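SRPBCC family protein (Bacillus thuringiensis serovar konkukian, PDB 3F08) is of unknown function but, as a Bet v 1-like (SRPBCC) protein, probably binds a hydrophobic small molecule. Local coordinates at residues Gly43-Leu48 with Ile57-Val62; Tyr70-Met75 with Tyr84-Gln89; Val101-Thr106 with Asp127-Leu132. The protein carries 5 engineered substitutions. One frame throughout, in Å; residues are numbered along the deposited sequence.

Overall arrangement
All three contacts bear on one antiparallel sheet, each on a different part of it. Contacts 1 and 2 each pair the strands of a beta hairpin; the hairpins follow each other along the chain and share a border, since strands 55-64 and 69-74 are neighbours, and both mix backbone hydrogen bonds with polar side chains. Contact 1 is largely buried and built on arginines, one reaching the second subunit, whereas contact 2 is only partly buried and rich in tyrosine, serine and threonine. Contact 3 is core, all its touching residues buried, its centre about 6 Å from the centre of the chain, and is wholly apolar: it seats helix 114-137 on strand 99-109, the neighbour of strand 81-92 from contact 2.

Contact 1 (Gly43-Leu48 with Ile57-Val62); sequences GRVRHL and IERLEV
The guanidinium of Arg-46 receives Glu-58 OE1 at its edge and in its plane, and makes a cation-pi contact with the ring of Tyr-72. Over one face of the Arg-59 guanidinium lies Val-45 CG2, 3.7 Å from NH1 and displaced toward the rim. Ile-57 CG2 lies over one face of the His-47 ring, offset toward the rim, and CG1 makes an off-centre CH-pi contact, with Ile-57 CD1 3.6 Å from His-47 NE2. These groups decorate an antiparallel hairpin, strand 45-49 against strand 55-64. Arg-46 and Glu-58 form a hydrogen-bonded pair, N to O both ways, and Leu-60 N gives a nearly straight bond (173°) to Arg-44 O, 2.8 Å long.

Arg-46 leaves the backbone with CG between N and the carbonyl carbon (chi1 66°), then runs extended to NE. Its side-on grip closes two bonds on one oxygen: NE to OE1 of Glu-58 at 2.7 Å, and NH2 to the same OE1 at 2.6 Å, with the carboxylate plane turned 37° from the guanidinium. Leu-48 CD1 packs on Glu-58 CD at 3.5 Å. On the other face, Val-45 CG1 presses on Ile-57 CG2 at 3.4 Å, tighter than usual.

Arg-46 NH1 turns to Phe-24 O and Tyr-70 OH, so this buried cation is bonded on several sides, and Glu-58 would probably stay ionised beside it. Arg-44 and Arg-59 bring like charges near each other; Glu-41 offsets Arg-59, whereas Arg-44 hydrogen-bonds the carbonyl oxygens of Trp-18 and Gln-19 of the second subunit, so its charge is used at the interface.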
loop_
_atom_site.group_PDB
_atom_site.type_symbol
_atom_site.label_atom_id
_atom_site.label_comp_id
_atom_site.label_asym_id
_atom_site.label_seq_id
_atom_site.Cartn_x
_atom_site.Cartn_y
_atom_site.Cartn_z
ATOM N N GLY B 43 6.630 4.049 2.117
ATOM C CA GLY B 43 6.259 2.959 1.228
ATOM C C GLY B 43 5.192 3.315 0.205
ATOM O O GLY B 43 4.767 2.458 -0.580
ATOM N N ARG B 44 4.766 4.578 0.203
ATOM C CA ARG B 44 3.734 5.058 -0.720
ATOM C C ARG B 44 4.255 5.525 -2.079
ATOM O O ARG B 44 3.482 5.697 -3.019
ATOM C CB ARG B 44 2.961 6.216 -0.078
ATOM C CG ARG B 44 2.006 5.816 1.026
ATOM C CD ARG B 44 1.462 7.049 1.740
ATOM N NE ARG B 44 2.471 7.644 2.613
ATOM C CZ ARG B 44 2.274 8.712 3.380
ATOM N NH1 ARG B 44 1.102 9.327 3.387
ATOM N NH2 ARG B 44 3.247 9.149 4.164
ATOM N N VAL B 45 5.559 5.740 -2.181
ATOM C CA VAL B 45 6.135 6.215 -3.427
ATOM C C VAL B 45 7.307 5.333 -3.831
ATOM O O VAL B 45 8.138 4.968 -2.993
ATOM C CB VAL B 45 6.605 7.690 -3.266
ATOM C CG1 VAL B 45 7.314 8.167 -4.524
ATOM C CG2 VAL B 45 5.399 8.589 -2.978
ATOM N N ARG B 46 7.360 4.962 -5.105
ATOM C CA ARG B 46 8.456 4.134 -5.571
ATOM C C ARG B 46 9.289 4.873 -6.603
ATOM O O ARG B 46 8.762 5.558 -7.481
ATOM C CB ARG B 46 7.946 2.795 -6.145
ATOM C CG ARG B 46 7.106 2.885 -7.407
ATOM C CD ARG B 46 6.574 1.506 -7.782
ATOM N NE ARG B 46 5.720 1.534 -8.973
ATOM C CZ ARG B 46 4.993 0.504 -9.397
ATOM N NH1 ARG B 46 5.011 -0.647 -8.729
ATOM N NH2 ARG B 46 4.241 0.620 -10.486
ATOM N N HIS B 47 10.604 4.751 -6.460
ATOM C CA HIS B 47 11.547 5.381 -7.370
ATOM C C HIS B 47 12.124 4.272 -8.220
ATOM O O HIS B 47 12.855 3.415 -7.726
ATOM C CB HIS B 47 12.669 6.079 -6.597
ATOM C CG HIS B 47 12.230 7.327 -5.898
ATOM N ND1 HIS B 47 11.298 7.324 -4.881
ATOM C CD2 HIS B 47 12.583 8.621 -6.081
ATOM C CE1 HIS B 47 11.096 8.563 -4.469
ATOM N NE2 HIS B 47 11.863 9.369 -5.181
ATOM N N LEU B 48 11.784 4.292 -9.502
ATOM C CA LEU B 48 12.243 3.279 -10.435
ATOM C C LEU B 48 13.375 3.799 -11.296
ATOM O O LEU B 48 13.264 4.858 -11.914
ATOM C CB LEU B 48 11.086 2.855 -11.336
ATOM C CG LEU B 48 9.776 2.573 -10.604
ATOM C CD1 LEU B 48 8.658 2.378 -11.621
ATOM C CD2 LEU B 48 9.943 1.355 -9.707
ATOM N N ILE B 57 9.198 8.231 -10.891
ATOM C CA ILE B 57 8.586 8.246 -9.576
ATOM C C ILE B 57 7.087 7.999 -9.701
ATOM O O ILE B 57 6.389 8.708 -10.429
ATOM C CB ILE B 57 8.841 9.596 -8.880
ATOM C CG1 ILE B 57 10.354 9.846 -8.792
ATOM C CG2 ILE B 57 8.237 9.592 -7.490
ATOM C CD1 ILE B 57 10.728 11.153 -8.089
ATOM N N GLU B 58 6.598 6.984 -9.000
ATOM C CA GLU B 58 5.183 6.649 -9.060
ATOM C C GLU B 58 4.581 6.605 -7.665
ATOM O O GLU B 58 5.239 6.229 -6.697
ATOM C CB GLU B 58 5.002 5.308 -9.773
ATOM C CG GLU B 58 5.767 5.242 -11.088
ATOM C CD GLU B 58 5.509 3.975 -11.874
ATOM O OE1 GLU B 58 5.266 2.915 -11.255
ATOM O OE2 GLU B 58 5.575 4.036 -13.124
ATOM N N ARG B 59 3.314 6.982 -7.577
ATOM C CA ARG B 59 2.621 7.032 -6.305
ATOM C C ARG B 59 1.573 5.935 -6.140
ATOM O O ARG B 59 0.777 5.687 -7.050
ATOM C CB ARG B 59 1.985 8.417 -6.164
ATOM C CG ARG B 59 0.922 8.522 -5.112
ATOM C CD ARG B 59 0.841 9.929 -4.553
ATOM N NE ARG B 59 1.030 9.828 -3.120
ATOM C CZ ARG B 59 1.983 10.440 -2.434
ATOM N NH1 ARG B 59 2.854 11.233 -3.040
ATOM N NH2 ARG B 59 2.072 10.227 -1.133
ATOM N N LEU B 60 1.598 5.264 -4.990
ATOM C CA LEU B 60 0.623 4.216 -4.695
ATOM C C LEU B 60 -0.719 4.886 -4.391
ATOM O O LEU B 60 -0.795 5.734 -3.494
ATOM C CB LEU B 60 1.063 3.391 -3.478
ATOM C CG LEU B 60 0.111 2.266 -3.039
ATOM C CD1 LEU B 60 0.093 1.169 -4.110
ATOM C CD2 LEU B 60 0.553 1.687 -1.698
ATOM N N GLU B 61 -1.768 4.517 -5.124
ATOM C CA GLU B 61 -3.086 5.115 -4.907
ATOM C C GLU B 61 -4.033 4.185 -4.157
ATOM O O GLU B 61 -4.737 4.609 -3.238
ATOM C CB GLU B 61 -3.729 5.503 -6.240
ATOM C CG GLU B 61 -3.016 6.601 -7.021
ATOM C CD GLU B 61 -3.080 7.958 -6.339
ATOM O OE1 GLU B 61 -3.953 8.150 -5.463
ATOM O OE2 GLU B 61 -2.264 8.839 -6.689
ATOM N N VAL B 62 -4.064 2.922 -4.575
ATOM C CA VAL B 62 -4.914 1.922 -3.951
ATOM C C VAL B 62 -4.174 0.597 -3.899
ATOM O O VAL B 62 -3.374 0.276 -4.782
ATOM C CB VAL B 62 -6.232 1.684 -4.752
ATOM C CG1 VAL B 62 -7.175 0.815 -3.938
ATOM C CG2 VAL B 62 -6.914 3.016 -5.094
HETATM O O HOH W 1 0.037 9.993 0.781
#

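Contact 2 (Tyr70-Met75 with Tyr84-Gln89); sequences YTYSIM and YLSTIQ
Tyr-72 starts from CB with CG between the backbone N and the carbonyl carbon (chi1 63°), the crowded position, and rises along the face of the sheet that also bears Tyr-70, Ser-86 and Ile-88. Its CD2 comes 3.7 Å from Ser-86 O, and CE1 meets Tyr-84 CE2 at 3.9 Å, arriving at the edge of the Tyr-84 ring. Farther out, CZ lies 3.5 Å from Ser-86 CB, which stands over one face of the Tyr-72 ring in a CH-pi contact. At the tip, a water links Tyr-72 OH with Tyr-84 OH.

Two residues along the strand, the same relation recurs in a more centred form: Ile-88 CG2 stands almost directly over the Tyr-70 ring, 3.7 Å from its centroid and 10° off the normal. Ile-74 closes the other end, its CG1 3.6 Å from Tyr-84 CD2. On the reverse face, Thr-71 OG1 and Thr-87 OG1 are hydrogen-bonded at 2.7 Å. Between the strands, Tyr-72 pairs with Ser-86 through two backbone bonds, Tyr-72 N to Ser-86 O and Ser-86 N to Tyr-72 O, each 2.8 Å; Tyr-70 and Ile-88 bond similarly but at greater length. Beyond Ser-73 a second water bridges Ile-74 N and Tyr-84 O.

This hairpin lies in the middle of the antiparallel sheet, with strand 55-64 beside 69-74 and strand 99-109 beside 81-92. Tyr-125 of helix 114-137 hydrogen-bonds the hydroxyls of Tyr-84 and Ser-86, and the Tyr-70 ring meets Phe-24 edge-to-face. The tyrosine-bearing face is thus the one the long helix covers, consistent with the helix-grip fold, while Thr-71 and Thr-87 lie on the other side of the sheet.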
loop_
_atom_site.group_PDB
_atom_site.type_symbol
_atom_site.label_atom_id
_atom_site.label_comp_id
_atom_site.label_asym_id
_atom_site.label_seq_id
_atom_site.Cartn_x
_atom_site.Cartn_y
_atom_site.Cartn_z
ATOM N N TYR B 70 -3.274 -3.311 -7.326
ATOM C CA TYR B 70 -2.815 -2.043 -6.791
ATOM C C TYR B 70 -2.930 -1.042 -7.921
ATOM O O TYR B 70 -2.863 -1.405 -9.097
ATOM C CB TYR B 70 -1.395 -2.106 -6.184
ATOM C CG TYR B 70 -0.211 -2.321 -7.100
ATOM C CD1 TYR B 70 0.248 -1.315 -7.954
ATOM C CD2 TYR B 70 0.515 -3.506 -7.034
ATOM C CE1 TYR B 70 1.417 -1.494 -8.719
ATOM C CE2 TYR B 70 1.666 -3.694 -7.778
ATOM C CZ TYR B 70 2.117 -2.692 -8.617
ATOM O OH TYR B 70 3.271 -2.903 -9.332
ATOM N N THR B 71 -3.168 0.208 -7.550
ATOM C CA THR B 71 -3.347 1.278 -8.509
ATOM C C THR B 71 -2.322 2.345 -8.202
ATOM O O THR B 71 -2.101 2.684 -7.042
ATOM C CB THR B 71 -4.764 1.877 -8.383
ATOM O OG1 THR B 71 -5.733 0.842 -8.598
ATOM C CG2 THR B 71 -4.978 3.011 -9.396
ATOM N N TYR B 72 -1.698 2.875 -9.243
ATOM C CA TYR B 72 -0.695 3.894 -9.047
ATOM C C TYR B 72 -0.834 5.021 -10.048
ATOM O O TYR B 72 -1.466 4.873 -11.102
ATOM C CB TYR B 72 0.697 3.276 -9.150
ATOM C CG TYR B 72 1.013 2.688 -10.506
ATOM C CD1 TYR B 72 1.610 3.458 -11.503
ATOM C CD2 TYR B 72 0.741 1.349 -10.782
ATOM C CE1 TYR B 72 1.937 2.905 -12.746
ATOM C CE2 TYR B 72 1.061 0.785 -12.019
ATOM C CZ TYR B 72 1.661 1.568 -12.996
ATOM O OH TYR B 72 1.977 1.001 -14.212
ATOM N N SER B 73 -0.240 6.155 -9.701
ATOM C CA SER B 73 -0.261 7.329 -10.549
ATOM C C SER B 73 1.189 7.684 -10.826
ATOM O O SER B 73 2.094 7.178 -10.169
ATOM C CB SER B 73 -0.985 8.482 -9.840
ATOM O OG SER B 73 -0.399 8.781 -8.582
ATOM N N ILE B 74 1.424 8.543 -11.805
ATOM C CA ILE B 74 2.788 8.923 -12.112
ATOM C C ILE B 74 3.094 10.323 -11.612
ATOM O O ILE B 74 2.373 11.275 -11.896
ATOM C CB ILE B 74 3.070 8.818 -13.622
ATOM C CG1 ILE B 74 3.368 7.354 -13.981
ATOM C CG2 ILE B 74 4.230 9.725 -14.006
ATOM C CD1 ILE B 74 3.691 7.125 -15.441
HETATM N N MSE B 75 4.177 10.430 -10.853
HETATM C CA MSE B 75 4.604 11.700 -10.287
HETATM C C MSE B 75 5.672 12.340 -11.176
HETATM O O MSE B 75 5.641 13.547 -11.422
HETATM C CB MSE B 75 5.147 11.452 -8.880
HETATM C CG MSE B 75 5.062 12.635 -7.938
HETATM SE SE MSE B 75 4.745 12.002 -6.132
HETATM C CE MSE B 75 2.836 12.340 -6.004
ATOM N N TYR B 84 -2.548 10.457 -15.272
ATOM C CA TYR B 84 -2.304 9.028 -15.407
ATOM C C TYR B 84 -2.623 8.187 -14.169
ATOM O O TYR B 84 -2.145 8.471 -13.072
ATOM C CB TYR B 84 -0.845 8.803 -15.781
ATOM C CG TYR B 84 -0.526 7.370 -16.122
ATOM C CD1 TYR B 84 -0.818 6.861 -17.376
ATOM C CD2 TYR B 84 0.077 6.524 -15.189
ATOM C CE1 TYR B 84 -0.515 5.551 -17.708
ATOM C CE2 TYR B 84 0.386 5.207 -15.504
ATOM C CZ TYR B 84 0.089 4.725 -16.774
ATOM O OH TYR B 84 0.401 3.432 -17.125
ATOM N N LEU B 85 -3.440 7.157 -14.362
ATOM C CA LEU B 85 -3.794 6.219 -13.303
ATOM C C LEU B 85 -3.676 4.846 -13.929
ATOM O O LEU B 85 -4.137 4.642 -15.047
ATOM C CB LEU B 85 -5.230 6.402 -12.819
ATOM C CG LEU B 85 -5.505 7.322 -11.634
ATOM C CD1 LEU B 85 -6.959 7.127 -11.217
ATOM C CD2 LEU B 85 -4.579 7.004 -10.463
ATOM N N SER B 86 -3.071 3.903 -13.218
ATOM C CA SER B 86 -2.907 2.560 -13.753
ATOM C C SER B 86 -3.178 1.507 -12.690
ATOM O O SER B 86 -2.829 1.683 -11.527
ATOM C CB SER B 86 -1.491 2.382 -14.304
ATOM O OG SER B 86 -1.337 1.120 -14.932
ATOM N N THR B 87 -3.804 0.414 -13.098
ATOM C CA THR B 87 -4.108 -0.661 -12.175
ATOM C C THR B 87 -3.662 -1.995 -12.756
ATOM O O THR B 87 -3.907 -2.286 -13.924
ATOM C CB THR B 87 -5.619 -0.747 -11.886
ATOM O OG1 THR B 87 -6.055 0.461 -11.253
ATOM C CG2 THR B 87 -5.925 -1.939 -10.968
ATOM N N ILE B 88 -2.976 -2.789 -11.947
ATOM C CA ILE B 88 -2.568 -4.108 -12.385
ATOM C C ILE B 88 -3.279 -5.049 -11.428
ATOM O O ILE B 88 -3.262 -4.842 -10.211
ATOM C CB ILE B 88 -1.032 -4.282 -12.317
ATOM C CG1 ILE B 88 -0.647 -5.698 -12.747
ATOM C CG2 ILE B 88 -0.530 -3.967 -10.931
ATOM C CD1 ILE B 88 0.839 -5.837 -13.095
ATOM N N GLN B 89 -3.934 -6.067 -11.971
ATOM C CA GLN B 89 -4.671 -6.997 -11.133
ATOM C C GLN B 89 -4.469 -8.441 -11.551
ATOM O O GLN B 89 -4.342 -8.746 -12.733
ATOM C CB GLN B 89 -6.167 -6.663 -11.167
ATOM C CG GLN B 89 -7.024 -7.611 -10.334
ATOM C CD GLN B 89 -8.463 -7.136 -10.212
ATOM O OE1 GLN B 89 -9.047 -6.624 -11.172
ATOM N NE2 GLN B 89 -9.043 -7.310 -9.031
HETATM O O HOH W 2 3.301 2.809 -16.546
HETATM O O HOH W 3 -0.244 10.531 -12.657
#

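Contact 3 (Val101-Thr106 with Asp127-Leu132); sequences VEWSGT and DGLKAL
Trp-103 and Leu-129 cross obliquely, the indole reaching out from strand 99-109 and the leucine reaching from helix 114-137. With CG anti to the backbone N (chi1 -156°), the tryptophan turns its six-membered ring toward the helix. There, CE3 lies 4.0 Å from Leu-129 CD2, while CZ3 directs the ring edge at the backbone of Gly-128, whose CA is 4.0 Å away and near the ring plane. Gly-128 has no side chain, and the position a beta carbon would take lies only 2.6 Å from Trp-103 CZ3, so the bare backbone lets the ring edge come this close.

Val-101, two residues earlier on the same face of the strand, splits its branches between two leucines one turn apart. Its CG1, anti to the backbone N, crosses Leu-129 obliquely and touches CD2 at 3.7 Å. Its CG2 meets Leu-132 CD2 tip to tip at 4.0 Å. Leu-129 CD2 thus touches both Val-101 CG1 and Trp-103 CE3, and the remaining methyl, CD1, comes 3.9 Å from Val-101 O. The leucines begin differently: Leu-129 has CG anti to the carbonyl carbon (chi1 -64°), Leu-132 has it anti to the backbone N.

Strand and helix run nearly antiparallel, at 160°, with segment axes 10.0 Å apart, the helix packing over the sheet, along the strand direction, as in the helix-grip fold of Bet v 1-like proteins. Tyr-125 stacks on Trp-103, and Val-17 of helix 14-21 touches both Val-101 and Leu-132. Trp-103 NE1 makes weak hydrogen bonds to Ser-86 OG and Tyr-72 OH. No hydrogen bond joins the two segments, so they cohere through buried apolar contact alone, with the polar edge of the indole turned to the hydroxyls of the sheet.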
loop_
_atom_site.group_PDB
_atom_site.type_symbol
_atom_site.label_atom_id
_atom_site.label_comp_id
_atom_site.label_asym_id
_atom_site.label_seq_id
_atom_site.Cartn_x
_atom_site.Cartn_y
_atom_site.Cartn_z
ATOM N N VAL B 101 -3.797 -11.999 -15.694
ATOM C CA VAL B 101 -3.279 -10.733 -15.227
ATOM C C VAL B 101 -3.732 -9.627 -16.165
ATOM O O VAL B 101 -3.506 -9.683 -17.372
ATOM C CB VAL B 101 -1.755 -10.768 -15.141
ATOM C CG1 VAL B 101 -1.243 -9.433 -14.614
ATOM C CG2 VAL B 101 -1.318 -11.924 -14.226
ATOM N N GLU B 102 -4.381 -8.623 -15.590
ATOM C CA GLU B 102 -4.912 -7.506 -16.352
ATOM C C GLU B 102 -4.225 -6.210 -15.933
ATOM O O GLU B 102 -4.123 -5.901 -14.742
ATOM C CB GLU B 102 -6.419 -7.425 -16.098
ATOM C CG GLU B 102 -7.202 -6.542 -17.032
ATOM C CD GLU B 102 -8.700 -6.736 -16.851
ATOM O OE1 GLU B 102 -9.248 -6.302 -15.816
ATOM O OE2 GLU B 102 -9.330 -7.346 -17.740
ATOM N N TRP B 103 -3.736 -5.468 -16.918
ATOM C CA TRP B 103 -3.057 -4.200 -16.673
ATOM C C TRP B 103 -3.836 -3.150 -17.455
ATOM O O TRP B 103 -3.985 -3.265 -18.670
ATOM C CB TRP B 103 -1.614 -4.263 -17.187
ATOM C CG TRP B 103 -0.685 -3.298 -16.522
ATOM C CD1 TRP B 103 -1.015 -2.121 -15.912
ATOM C CD2 TRP B 103 0.741 -3.420 -16.415
ATOM N NE1 TRP B 103 0.118 -1.504 -15.432
ATOM C CE2 TRP B 103 1.206 -2.278 -15.728
ATOM C CE3 TRP B 103 1.670 -4.381 -16.841
ATOM C CZ2 TRP B 103 2.561 -2.074 -15.449
ATOM C CZ3 TRP B 103 3.019 -4.178 -16.564
ATOM C CH2 TRP B 103 3.451 -3.028 -15.875
ATOM N N SER B 104 -4.334 -2.130 -16.767
ATOM C CA SER B 104 -5.108 -1.103 -17.449
ATOM C C SER B 104 -4.757 0.309 -16.988
ATOM O O SER B 104 -4.215 0.507 -15.897
ATOM C CB SER B 104 -6.600 -1.350 -17.231
ATOM O OG SER B 104 -6.926 -1.181 -15.866
ATOM N N GLY B 105 -5.080 1.289 -17.824
ATOM C CA GLY B 105 -4.791 2.661 -17.470
ATOM C C GLY B 105 -5.697 3.691 -18.109
ATOM O O GLY B 105 -6.284 3.462 -19.175
ATOM N N THR B 106 -5.824 4.826 -17.427
ATOM C CA THR B 106 -6.621 5.951 -17.895
ATOM C C THR B 106 -5.681 7.147 -17.845
ATOM O O THR B 106 -4.884 7.287 -16.912
ATOM C CB THR B 106 -7.840 6.191 -16.993
ATOM O OG1 THR B 106 -7.407 6.423 -15.651
ATOM C CG2 THR B 106 -8.752 4.976 -17.007
ATOM N N ASP B 127 4.690 -5.346 -22.827
ATOM C CA ASP B 127 6.075 -5.774 -22.637
ATOM C C ASP B 127 6.246 -6.327 -21.234
ATOM O O ASP B 127 6.939 -7.324 -21.028
ATOM C CB ASP B 127 7.046 -4.606 -22.820
ATOM C CG ASP B 127 7.288 -4.273 -24.272
ATOM O OD1 ASP B 127 7.013 -5.138 -25.134
ATOM O OD2 ASP B 127 7.774 -3.153 -24.546
ATOM N N GLY B 128 5.612 -5.663 -20.271
ATOM C CA GLY B 128 5.695 -6.096 -18.887
ATOM C C GLY B 128 5.085 -7.465 -18.653
ATOM O O GLY B 128 5.641 -8.275 -17.920
ATOM N N LEU B 129 3.940 -7.732 -19.272
ATOM C CA LEU B 129 3.282 -9.019 -19.105
ATOM C C LEU B 129 4.059 -10.132 -19.792
ATOM O O LEU B 129 4.040 -11.271 -19.342
ATOM C CB LEU B 129 1.847 -8.961 -19.632
ATOM C CG LEU B 129 0.915 -8.007 -18.875
ATOM C CD1 LEU B 129 -0.499 -8.164 -19.401
ATOM C CD2 LEU B 129 0.957 -8.310 -17.374
ATOM N N LYS B 130 4.736 -9.813 -20.891
ATOM C CA LYS B 130 5.543 -10.822 -21.567
ATOM C C LYS B 130 6.725 -11.128 -20.651
ATOM O O LYS B 130 7.167 -12.273 -20.551
ATOM C CB LYS B 130 6.041 -10.307 -22.922
ATOM C CG LYS B 130 4.950 -10.217 -23.987
ATOM C CD LYS B 130 5.499 -9.698 -25.311
ATOM C CE LYS B 130 4.406 -9.597 -26.375
ATOM N NZ LYS B 130 4.909 -8.936 -27.614
ATOM N N ALA B 131 7.218 -10.093 -19.974
ATOM C CA ALA B 131 8.334 -10.242 -19.051
ATOM C C ALA B 131 7.870 -11.085 -17.866
ATOM O O ALA B 131 8.616 -11.919 -17.361
ATOM C CB ALA B 131 8.821 -8.869 -18.576
ATOM N N LEU B 132 6.630 -10.878 -17.435
ATOM C CA LEU B 132 6.087 -11.653 -16.323
ATOM C C LEU B 132 5.967 -13.130 -16.722
ATOM O O LEU B 132 6.224 -14.026 -15.916
ATOM C CB LEU B 132 4.705 -11.106 -15.924
ATOM C CG LEU B 132 3.959 -11.834 -14.797
ATOM C CD1 LEU B 132 4.807 -11.826 -13.533
ATOM C CD2 LEU B 132 2.606 -11.165 -14.544
#